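PDB 3L3B: Es1 family protein from Ehrlichia chaffeensis, which is of unestablished function but, as a DJ-1/PfpI family member with an amidotransferase-like domain, probably takes part in isoprenoid biosynthesis. Local coordinates for residues 25-30 with 106-111; 57-62 with 96-101. All blocks are in the same frame, centred on the assembly; numbering follows the deposited sequence.

Interaction 1 (25-30 with 106-111); sequences NSAVIL and EEFDML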
loop_
_atom_site.group_PDB
_atom_site.type_symbol
_atom_site.label_atom_id
_atom_site.label_comp_id
_atom_site.label_asym_id
_atom_site.label_seq_id
_atom_site.Cartn_x
_atom_site.Cartn_y
_atom_site.Cartn_z
ATOM N N ASN B 25 5.086 1.622 20.897
ATOM C CA ASN B 25 4.191 2.325 19.986
ATOM C C ASN B 25 4.952 3.263 19.065
ATOM O O ASN B 25 5.901 3.937 19.514
ATOM C CB ASN B 25 3.246 3.209 20.776
ATOM C CG ASN B 25 2.242 2.441 21.533
ATOM O OD1 ASN B 25 1.246 2.009 20.958
ATOM N ND2 ASN B 25 2.472 2.267 22.836
ATOM N N SER B 26 4.494 3.354 17.817
ATOM C CA SER B 26 5.091 4.261 16.820
ATOM C C SER B 26 4.064 5.158 16.189
ATOM O O SER B 26 2.975 4.692 15.846
ATOM C CB SER B 26 5.752 3.466 15.717
ATOM O OG SER B 26 6.404 4.353 14.844
ATOM N N ALA B 27 4.388 6.430 16.017
ATOM C CA ALA B 27 3.594 7.315 15.179
ATOM C C ALA B 27 4.076 7.155 13.729
ATOM O O ALA B 27 5.254 6.838 13.496
ATOM C CB ALA B 27 3.733 8.772 15.627
ATOM N N VAL B 28 3.169 7.308 12.765
ATOM C CA VAL B 28 3.512 7.276 11.337
ATOM C C VAL B 28 2.873 8.493 10.734
ATOM O O VAL B 28 1.659 8.680 10.904
ATOM C CB VAL B 28 2.999 5.992 10.632
ATOM C CG1 VAL B 28 3.293 6.017 9.080
ATOM C CG2 VAL B 28 3.591 4.747 11.318
ATOM N N ILE B 29 3.659 9.327 10.045
ATOM C CA ILE B 29 3.137 10.531 9.450
ATOM C C ILE B 29 2.995 10.315 7.945
ATOM O O ILE B 29 3.929 9.921 7.259
ATOM C CB ILE B 29 3.993 11.769 9.748
ATOM C CG1 ILE B 29 3.934 12.077 11.249
ATOM C CG2 ILE B 29 3.475 12.941 8.943
ATOM C CD1 ILE B 29 4.933 13.128 11.776
ATOM N N LEU B 30 1.810 10.635 7.456
ATOM C CA LEU B 30 1.463 10.474 6.079
ATOM C C LEU B 30 1.118 11.815 5.419
ATOM O O LEU B 30 0.721 12.811 6.083
ATOM C CB LEU B 30 0.250 9.539 6.027
ATOM C CG LEU B 30 0.381 8.128 6.596
ATOM C CD1 LEU B 30 -0.942 7.376 6.452
ATOM C CD2 LEU B 30 1.477 7.382 5.818
ATOM N N GLU B 106 4.287 11.903 23.997
ATOM C CA GLU B 106 4.497 11.047 25.172
ATOM C C GLU B 106 3.841 9.658 25.037
ATOM O O GLU B 106 4.269 8.703 25.678
ATOM C CB GLU B 106 4.000 11.747 26.450
ATOM N N GLU B 107 2.833 9.516 24.178
ATOM C CA GLU B 107 2.182 8.203 23.980
ATOM C C GLU B 107 2.971 7.268 23.076
ATOM O O GLU B 107 2.594 6.104 22.936
ATOM C CB GLU B 107 0.746 8.363 23.452
ATOM C CG GLU B 107 -0.184 9.099 24.430
ATOM C CD GLU B 107 -1.613 9.323 23.893
ATOM O OE1 GLU B 107 -2.355 10.092 24.539
ATOM O OE2 GLU B 107 -1.988 8.747 22.845
ATOM N N PHE B 108 4.036 7.773 22.448
ATOM C CA PHE B 108 4.838 7.002 21.504
ATOM C C PHE B 108 6.301 6.894 21.928
ATOM O O PHE B 108 6.803 7.744 22.647
ATOM C CB PHE B 108 4.742 7.607 20.078
ATOM C CG PHE B 108 3.348 7.749 19.583
ATOM C CD1 PHE B 108 2.688 6.671 19.056
ATOM C CD2 PHE B 108 2.675 8.956 19.708
ATOM C CE1 PHE B 108 1.377 6.784 18.610
ATOM C CE2 PHE B 108 1.384 9.091 19.310
ATOM C CZ PHE B 108 0.713 7.993 18.744
ATOM N N ASP B 109 6.950 5.835 21.443
ATOM C CA ASP B 109 8.384 5.604 21.580
ATOM C C ASP B 109 9.236 6.069 20.389
ATOM O O ASP B 109 10.448 6.265 20.538
ATOM C CB ASP B 109 8.627 4.108 21.740
ATOM C CG ASP B 109 7.882 3.542 22.881
ATOM O OD1 ASP B 109 8.286 3.783 24.015
ATOM O OD2 ASP B 109 6.879 2.872 22.652
ATOM N N MET B 110 8.607 6.221 19.217
ATOM C CA MET B 110 9.301 6.490 17.968
ATOM C C MET B 110 8.314 7.060 16.925
ATOM O O MET B 110 7.104 7.005 17.122
ATOM C CB MET B 110 9.945 5.202 17.426
ATOM C CG MET B 110 8.948 4.006 17.135
ATOM S SD MET B 110 9.729 2.477 16.451
ATOM C CE MET B 110 9.666 2.834 14.707
ATOM N N LEU B 111 8.874 7.530 15.813
ATOM C CA LEU B 111 8.173 8.133 14.704
ATOM C C LEU B 111 8.767 7.572 13.444
ATOM O O LEU B 111 9.980 7.448 13.345
ATOM C CB LEU B 111 8.388 9.653 14.733
ATOM C CG LEU B 111 7.865 10.455 13.553
ATOM C CD1 LEU B 111 6.314 10.331 13.526
ATOM C CD2 LEU B 111 8.308 11.870 13.589
HETATM O O HOH W 1 5.058 3.269 24.181
#
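The methyl of Ala27 sits over one face of the Phe108 ring where two parallel strands of the central sheet meet. The sheet belongs to the amidotransferase-like fold of the DJ-1/PfpI family, and residues 25-30 and 106-111 bring strands 24-29 and 110-113 side by side in it. The packed part is on the face of Ala27 and Leu111, where the Phe108 ring also packs. Ala27 CB sits 4.0 Å from the centroid of the Phe108 ring, only 7° off the ring normal, a CH-pi contact. Glu107 CB covers the opposite face nearer its rim. Leu111 turns CG anti to its backbone N (chi1 173°), which sends CD1 to Ala27 CB at 3.7 Å and to Ile29 CD1 at 3.6 Å. Phe147 of helix 138-149 closes over Ala27, Phe108 and Leu111. On the other face the CG of Met110 presses on the Ser26 side chain, and Leu51 of helix 41-53 touches both. Between the faces, the Ala27 N to Met110 O bond of 3.0 Å ties the backbones.

The end at Asn25 and Asp109 is partly exposed and mostly polar. Asp109 N donates to Asn25 O at 2.9 Å. Water 1 accepts from Asn25 ND2. Asp109 OD2 takes the backbone N-H of Asn25 nearly along its own C-O axis, with Asn25 N to Asp109 OD2 at 2.8 Å.

Interaction 2 (57-62 with 96-101); sequences NFKCFA and SVYDIE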
loop_
_atom_site.group_PDB
_atom_site.type_symbol
_atom_site.label_atom_id
_atom_site.label_comp_id
_atom_site.label_asym_id
_atom_site.label_seq_id
_atom_site.Cartn_x
_atom_site.Cartn_y
_atom_site.Cartn_z
ATOM N N ASN B 57 2.806 -1.388 18.034
ATOM C CA ASN B 57 1.498 -0.873 17.627
ATOM C C ASN B 57 1.732 0.497 16.993
ATOM O O ASN B 57 2.743 1.181 17.299
ATOM C CB ASN B 57 0.573 -0.790 18.861
ATOM C CG ASN B 57 0.003 -2.192 19.294
ATOM O OD1 ASN B 57 0.189 -3.203 18.609
ATOM N ND2 ASN B 57 -0.682 -2.232 20.432
ATOM N N PHE B 58 0.844 0.942 16.126
ATOM C CA PHE B 58 1.061 2.254 15.556
ATOM C C PHE B 58 -0.202 3.033 15.331
ATOM O O PHE B 58 -1.315 2.480 15.310
ATOM C CB PHE B 58 1.840 2.144 14.231
ATOM C CG PHE B 58 1.154 1.266 13.188
ATOM C CD1 PHE B 58 0.159 1.763 12.398
ATOM C CD2 PHE B 58 1.535 -0.045 13.011
ATOM C CE1 PHE B 58 -0.482 0.948 11.459
ATOM C CE2 PHE B 58 0.917 -0.849 12.069
ATOM C CZ PHE B 58 -0.095 -0.338 11.308
ATOM N N LYS B 59 -0.003 4.337 15.138
ATOM C CA LYS B 59 -1.083 5.278 14.826
ATOM C C LYS B 59 -0.628 6.229 13.754
ATOM O O LYS B 59 0.464 6.813 13.804
ATOM C CB LYS B 59 -1.498 6.096 16.063
ATOM C CG LYS B 59 -2.564 5.485 16.917
ATOM C CD LYS B 59 -2.842 6.354 18.148
ATOM C CE LYS B 59 -3.997 5.861 18.978
ATOM N NZ LYS B 59 -4.406 6.944 19.898
ATOM N N CYS B 60 -1.513 6.443 12.809
ATOM C CA CYS B 60 -1.222 7.248 11.679
ATOM C C CYS B 60 -1.757 8.641 11.933
ATOM O O CYS B 60 -2.885 8.794 12.425
ATOM C CB CYS B 60 -1.847 6.685 10.425
ATOM S SG CYS B 60 -1.073 5.113 9.774
ATOM N N PHE B 61 -0.990 9.628 11.464
ATOM C CA PHE B 61 -1.321 11.041 11.591
ATOM C C PHE B 61 -1.087 11.742 10.294
ATOM O O PHE B 61 -0.209 11.379 9.558
ATOM C CB PHE B 61 -0.395 11.693 12.632
ATOM C CG PHE B 61 -0.591 11.178 13.978
ATOM C CD1 PHE B 61 -1.592 11.708 14.791
ATOM C CD2 PHE B 61 0.210 10.144 14.460
ATOM C CE1 PHE B 61 -1.769 11.229 16.064
ATOM C CE2 PHE B 61 0.010 9.635 15.721
ATOM C CZ PHE B 61 -0.992 10.182 16.530
ATOM N N ALA B 62 -1.892 12.746 10.011
ATOM C CA ALA B 62 -1.688 13.599 8.863
ATOM C C ALA B 62 -2.320 14.986 9.122
ATOM O O ALA B 62 -3.260 15.117 9.905
ATOM C CB ALA B 62 -2.325 12.992 7.626
ATOM N N SER B 96 -7.959 4.687 10.120
ATOM C CA SER B 96 -7.475 4.999 11.448
ATOM C C SER B 96 -6.388 6.018 11.326
ATOM O O SER B 96 -5.229 5.708 11.518
ATOM C CB SER B 96 -6.948 3.739 12.146
ATOM O OG SER B 96 -7.978 2.766 12.190
ATOM N N VAL B 97 -6.755 7.220 10.901
ATOM C CA VAL B 97 -5.787 8.306 10.767
ATOM C C VAL B 97 -6.324 9.478 11.568
ATOM O O VAL B 97 -7.523 9.723 11.611
ATOM C CB VAL B 97 -5.438 8.684 9.268
ATOM C CG1 VAL B 97 -6.593 9.361 8.552
ATOM C CG2 VAL B 97 -4.189 9.599 9.212
ATOM N N TYR B 98 -5.415 10.175 12.235
ATOM C CA TYR B 98 -5.764 11.219 13.194
ATOM C C TYR B 98 -5.145 12.532 12.731
ATOM O O TYR B 98 -4.104 12.548 12.097
ATOM C CB TYR B 98 -5.204 10.841 14.584
ATOM C CG TYR B 98 -5.782 9.556 15.197
ATOM C CD1 TYR B 98 -6.590 9.605 16.352
ATOM C CD2 TYR B 98 -5.525 8.308 14.631
ATOM C CE1 TYR B 98 -7.131 8.436 16.919
ATOM C CE2 TYR B 98 -6.086 7.123 15.170
ATOM C CZ TYR B 98 -6.874 7.197 16.320
ATOM O OH TYR B 98 -7.386 6.036 16.860
ATOM N N ASP B 99 -5.774 13.645 13.058
ATOM C CA ASP B 99 -5.213 14.954 12.763
ATOM C C ASP B 99 -3.887 15.093 13.492
ATOM O O ASP B 99 -3.783 14.760 14.673
ATOM C CB ASP B 99 -6.209 16.051 13.165
ATOM C CG ASP B 99 -5.759 17.486 12.735
ATOM O OD1 ASP B 99 -4.571 17.797 12.694
ATOM O OD2 ASP B 99 -6.649 18.302 12.423
ATOM N N ILE B 100 -2.867 15.572 12.783
ATOM C CA ILE B 100 -1.511 15.643 13.326
ATOM C C ILE B 100 -1.446 16.681 14.431
ATOM O O ILE B 100 -0.597 16.613 15.284
ATOM C CB ILE B 100 -0.501 16.028 12.251
ATOM C CG1 ILE B 100 0.908 15.630 12.702
ATOM C CG2 ILE B 100 -0.619 17.522 11.923
ATOM C CD1 ILE B 100 1.959 15.822 11.624
ATOM N N GLU B 101 -2.376 17.622 14.432
ATOM C CA GLU B 101 -2.404 18.622 15.509
ATOM C C GLU B 101 -2.797 17.931 16.834
ATOM O O GLU B 101 -2.588 18.508 17.906
ATOM C CB GLU B 101 -3.371 19.766 15.157
HETATM O O HOH W 2 -3.320 3.827 12.015
#
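Phe61 and Tyr98 stand on one face of a parallel strand pair, and their side chains cross at a slant. Strand 97-99 is the outermost strand of the central sheet within this chain and runs beside strand 56-62, with 46° between the directions of residues 57-62 and 97-99. CD1 and CE1 of Phe61 meet Tyr98 CB obliquely, CD1 at 3.7 Å. Asp99 O meets the same Phe61 ring at its edge, in plane. Phe61 CB also rests on Ile100 CG1. With CG anti to the carbonyl carbon (chi1 -63°), the Tyr98 ring reaches back toward Lys59, past Cys60 O at its edge, and Lys59 CE lies 4.0 Å from Tyr98 OH.

On the other face the side chains are smaller: Cys60, Ala62 and Val97. Val97 sets CG2 anti to its backbone N (chi1 70° for CG1), and this methyl reaches both Cys60 CB at 3.9 Å and Ala62 CB at 4.2 Å. Leu86 of helix 85-92 covers Val97 and Ala62.

Three backbone bonds join the strands: Tyr98 N to Cys60 O, Ala62 N to Tyr98 O, and Ile100 N to Ala62 O at 2.9 Å. The last comes from above the carbonyl plane, as the chain turns into a 3-10 segment. There Asp99 OD1 accepts from Glu101 N at 2.8 Å in an Asx turn. Backbone bonds thus probably fix the edge strand, while apolar contacts pack on both faces and Lys59 and Tyr98 form the more open rim.

Interactions 1 and 2 lie in the same seven-stranded sheet, with centres about 9 Å apart. Strands 24-29 and 56-62 are neighbours in it and join the two contacts directly. Ser26 N lies 2.8 Å from Asn57 O, and Val28 O lies 2.9 Å from Phe61 N, both probable hydrogen bonds. The order across this part is 97-99, 56-62, 24-29, 110-113. Along the chain, interaction 2 is nested inside the loop closed by interaction 1. The chain therefore builds outward from 24-29 to the edge strand 97-99, then returns to place 110-113 on the far side of 24-29. Together with the bonds between 24-29 and 56-62, the contacts join four parallel strands of the amidotransferase-like core.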